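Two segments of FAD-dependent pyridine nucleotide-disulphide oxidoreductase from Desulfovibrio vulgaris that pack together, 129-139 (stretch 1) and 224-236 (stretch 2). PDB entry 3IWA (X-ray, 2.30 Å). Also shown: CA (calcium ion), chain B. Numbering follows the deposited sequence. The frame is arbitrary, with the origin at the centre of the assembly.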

# COMPACT_ATOMS: atom_id res chain seq x y z
N PRO A 129 -28.59 28.28 -7.99
CA PRO A 129 -29.84 29.07 -7.89
C PRO A 129 -30.18 29.71 -9.23
O PRO A 129 -30.15 30.94 -9.38
CB PRO A 129 -29.51 30.11 -6.82
CG PRO A 129 -28.00 30.30 -6.94
CD PRO A 129 -27.42 29.03 -7.50
N VAL A 130 -30.53 28.84 -10.16
CA VAL A 130 -30.76 29.17 -11.55
C VAL A 130 -32.09 28.57 -11.99
O VAL A 130 -32.61 27.61 -11.40
CB VAL A 130 -29.66 28.60 -12.48
CG1 VAL A 130 -28.29 29.20 -12.15
CG2 VAL A 130 -29.63 27.09 -12.40
N GLU A 131 -32.60 29.14 -13.07
CA GLU A 131 -33.90 28.82 -13.64
C GLU A 131 -33.87 27.43 -14.28
O GLU A 131 -32.88 27.05 -14.90
CB GLU A 131 -34.22 29.93 -14.66
CG GLU A 131 -35.49 29.80 -15.47
CD GLU A 131 -35.61 30.93 -16.51
OE1 GLU A 131 -35.57 32.11 -16.10
OE2 GLU A 131 -35.71 30.64 -17.73
N GLY A 132 -34.94 26.66 -14.10
CA GLY A 132 -35.07 25.37 -14.77
C GLY A 132 -34.49 24.19 -14.01
O GLY A 132 -34.49 23.07 -14.50
N MET A 133 -34.02 24.43 -12.79
CA MET A 133 -33.49 23.35 -11.96
C MET A 133 -34.61 22.43 -11.41
O MET A 133 -34.36 21.59 -10.53
CB MET A 133 -32.62 23.92 -10.82
CG MET A 133 -31.19 24.26 -11.28
SD MET A 133 -30.17 22.81 -11.61
CE MET A 133 -29.05 23.45 -12.85
N ASP A 134 -35.83 22.61 -11.94
CA ASP A 134 -37.02 21.84 -11.57
C ASP A 134 -37.55 20.97 -12.71
O ASP A 134 -38.57 20.32 -12.55
CB ASP A 134 -38.16 22.77 -11.10
CG ASP A 134 -38.54 23.84 -12.15
OD1 ASP A 134 -39.76 24.01 -12.40
OD2 ASP A 134 -37.63 24.50 -12.72
N LEU A 135 -36.86 20.95 -13.85
CA LEU A 135 -37.37 20.24 -15.02
C LEU A 135 -37.14 18.76 -14.87
O LEU A 135 -36.22 18.32 -14.17
CB LEU A 135 -36.67 20.72 -16.29
CG LEU A 135 -36.90 22.17 -16.70
CD1 LEU A 135 -35.88 22.55 -17.74
CD2 LEU A 135 -38.33 22.38 -17.22
N ALA A 136 -37.98 17.98 -15.52
CA ALA A 136 -37.79 16.54 -15.58
C ALA A 136 -36.54 16.33 -16.41
O ALA A 136 -36.29 17.09 -17.33
CB ALA A 136 -38.99 15.87 -16.23
N GLY A 137 -35.74 15.31 -16.07
CA GLY A 137 -34.45 15.04 -16.73
C GLY A 137 -33.22 15.61 -16.03
O GLY A 137 -32.12 15.38 -16.48
N VAL A 138 -33.42 16.39 -14.98
CA VAL A 138 -32.36 16.98 -14.19
C VAL A 138 -32.16 16.11 -12.95
O VAL A 138 -32.96 16.15 -12.00
CB VAL A 138 -32.67 18.45 -13.78
CG1 VAL A 138 -31.54 19.02 -12.96
CG2 VAL A 138 -32.93 19.32 -15.02
N THR A 139 -31.08 15.33 -12.95
CA THR A 139 -30.94 14.27 -11.98
C THR A 139 -29.75 14.44 -11.05
O THR A 139 -28.62 14.29 -11.48
CB THR A 139 -30.75 12.95 -12.68
OG1 THR A 139 -31.55 12.92 -13.85
CG2 THR A 139 -31.14 11.81 -11.75
N LYS A 224 -19.63 28.34 -16.30
CA LYS A 224 -20.71 28.43 -15.32
C LYS A 224 -22.06 28.14 -15.96
O LYS A 224 -22.32 28.57 -17.08
CB LYS A 224 -20.75 29.83 -14.68
CG LYS A 224 -21.92 30.03 -13.70
CD LYS A 224 -21.91 31.39 -12.97
CE LYS A 224 -22.56 31.30 -11.57
NZ LYS A 224 -22.29 32.48 -10.65
N VAL A 225 -22.94 27.45 -15.22
CA VAL A 225 -24.28 27.16 -15.69
C VAL A 225 -25.12 28.40 -15.36
O VAL A 225 -25.19 28.84 -14.20
CB VAL A 225 -24.90 25.87 -15.05
CG1 VAL A 225 -26.38 25.78 -15.38
CG2 VAL A 225 -24.20 24.62 -15.51
N VAL A 226 -25.76 28.95 -16.39
CA VAL A 226 -26.57 30.16 -16.25
C VAL A 226 -28.06 29.87 -16.14
O VAL A 226 -28.76 30.51 -15.35
CB VAL A 226 -26.27 31.16 -17.39
CG1 VAL A 226 -27.46 32.04 -17.66
CG2 VAL A 226 -25.04 32.02 -17.01
N ARG A 227 -28.55 28.92 -16.93
CA ARG A 227 -29.90 28.42 -16.76
C ARG A 227 -30.09 27.12 -17.58
O ARG A 227 -29.31 26.82 -18.48
CB ARG A 227 -30.93 29.48 -17.16
CG ARG A 227 -31.08 29.67 -18.67
CD ARG A 227 -32.22 30.64 -19.08
NE ARG A 227 -31.91 31.06 -20.44
CZ ARG A 227 -30.98 31.96 -20.74
NH1 ARG A 227 -30.34 32.61 -19.79
NH2 ARG A 227 -30.72 32.24 -22.00
N LEU A 228 -31.11 26.35 -17.20
CA LEU A 228 -31.59 25.23 -17.99
C LEU A 228 -32.90 25.63 -18.70
O LEU A 228 -33.76 26.28 -18.13
CB LEU A 228 -31.85 24.00 -17.12
CG LEU A 228 -30.73 23.50 -16.22
CD1 LEU A 228 -31.06 22.07 -15.69
CD2 LEU A 228 -29.37 23.55 -16.92
N GLU A 229 -32.99 25.23 -19.96
CA GLU A 229 -34.15 25.48 -20.81
C GLU A 229 -34.85 24.18 -21.16
O GLU A 229 -34.18 23.15 -21.42
CB GLU A 229 -33.73 26.22 -22.07
CG GLU A 229 -33.92 27.72 -21.90
CD GLU A 229 -33.27 28.55 -22.95
OE1 GLU A 229 -33.18 28.11 -24.11
OE2 GLU A 229 -32.88 29.70 -22.59
N GLY A 230 -36.19 24.24 -21.15
CA GLY A 230 -37.04 23.06 -21.30
C GLY A 230 -38.15 23.12 -22.35
O GLY A 230 -38.59 24.22 -22.74
N GLU A 231 -38.62 21.93 -22.75
CA GLU A 231 -39.68 21.77 -23.75
C GLU A 231 -41.01 21.14 -23.27
O GLU A 231 -42.07 21.70 -23.53
CB GLU A 231 -39.15 21.05 -25.00
CG GLU A 231 -38.00 21.83 -25.71
CD GLU A 231 -38.39 23.23 -26.21
OE1 GLU A 231 -39.51 23.74 -25.88
OE2 GLU A 231 -37.60 23.85 -26.96
N ASN A 232 -40.99 20.03 -22.56
CA ASN A 232 -42.28 19.52 -22.05
C ASN A 232 -42.46 19.74 -20.56
O ASN A 232 -43.20 19.00 -19.93
CB ASN A 232 -42.41 18.03 -22.35
N GLY A 233 -41.80 20.74 -19.99
CA GLY A 233 -41.40 20.67 -18.58
C GLY A 233 -40.30 19.60 -18.38
O GLY A 233 -40.06 19.14 -17.25
N LYS A 234 -39.66 19.23 -19.50
CA LYS A 234 -38.48 18.37 -19.56
C LYS A 234 -37.28 19.16 -20.10
O LYS A 234 -37.41 19.93 -21.06
CB LYS A 234 -38.75 17.18 -20.50
N VAL A 235 -36.11 18.99 -19.48
CA VAL A 235 -34.90 19.71 -19.92
C VAL A 235 -34.58 19.40 -21.36
O VAL A 235 -34.68 18.28 -21.79
CB VAL A 235 -33.61 19.38 -19.04
CG1 VAL A 235 -33.11 17.93 -19.27
CG2 VAL A 235 -32.48 20.40 -19.31
N ALA A 236 -34.19 20.43 -22.10
CA ALA A 236 -33.76 20.28 -23.48
C ALA A 236 -32.43 21.00 -23.78
O ALA A 236 -31.73 20.65 -24.75
CB ALA A 236 -34.85 20.82 -24.41
CA CA B . -39.29 25.99 -26.79
O HOH W 1 -38.56 25.99 -24.44
O HOH W 2 -40.31 25.83 -29.25
O HOH W 3 -37.54 26.39 -28.38

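Leu228 and Leu135 form the apolar centre of this contact. Each points its CA-to-CB bond toward the other stretch, and they lose more surface to it than any other residues here. Leu228 lies on the strand 225-230 and is buried. Its CD1 meets Val138 CG2 at 3.4 Å and the methyl CE of Met133 at 3.7 Å. The CA-to-CB bond of Met133 points sideways, but the long, flexible chain brings its end back to the contact. Its CE also lies 4.4 Å from Val225 CG1.

Leu135 has the m rotamer at chi1 and t at chi2. Its CD1 packs 3.8 Å from Gly230 CA and 4.1 Å from Val235 CB. Its CD2 reaches Gly233 C at 3.6 Å. The leucine thus lies over the hairpin formed by stretch 2. Gly230 leaves it room: a CB there would come 2.8 Å from Leu135 CD2, a clash. Val138 CG2 also touches Val235 CB at 4.1 Å. The branched valines fill this space with compact apolar groups. At the other end, Val130 CG1 rests 3.5 Å from Val226 O, against the backbone of the strand.

Three backbone hydrogen bonds fix the register. Leu228 N donates to Glu131 O at 3.0 Å. Ala136 N donates to Gly233 O at 2.9 Å, and Val235 N donates to Ala136 O at 2.9 Å. All three are nearly straight. The latter two flank Lys234, which forms a single beta bridge with Ala136. Lys234 CA also makes a CA-H...O contact with Ala136 O at 3.4 Å. The CA-to-CB bond of Ala136 points sideways, and its CB lies 4.5 Å from Lys234 CB.

Successive beta turns shape stretch 1, and glycine serves in them. Gly132 and Gly137 have positive phi, and at their backbone angles a CB would be jammed against the preceding carbonyl. It would also strike stretch 2: from Gly132, Leu228 O at 2.2 Å; from Gly137, Val235 CG1 at 2.9 Å. Gly233 also has positive phi, which favours glycine in the turn of the hairpin.

The edge is polar. Glu131 is exposed, and its OE2 lies 3.7 Å from Arg227 CD. The charge of Arg227 is instead met within its own stretch: NE donates to Glu229 OE2 at 2.7 Å in a salt bridge. Beyond the contact, Glu231 binds the calcium ion CA through OE1 at 2.4 Å and OE2 at 2.7 Å. Water 1, 2.5 Å from the ion CA, donates to Gly230 O at 2.5 Å.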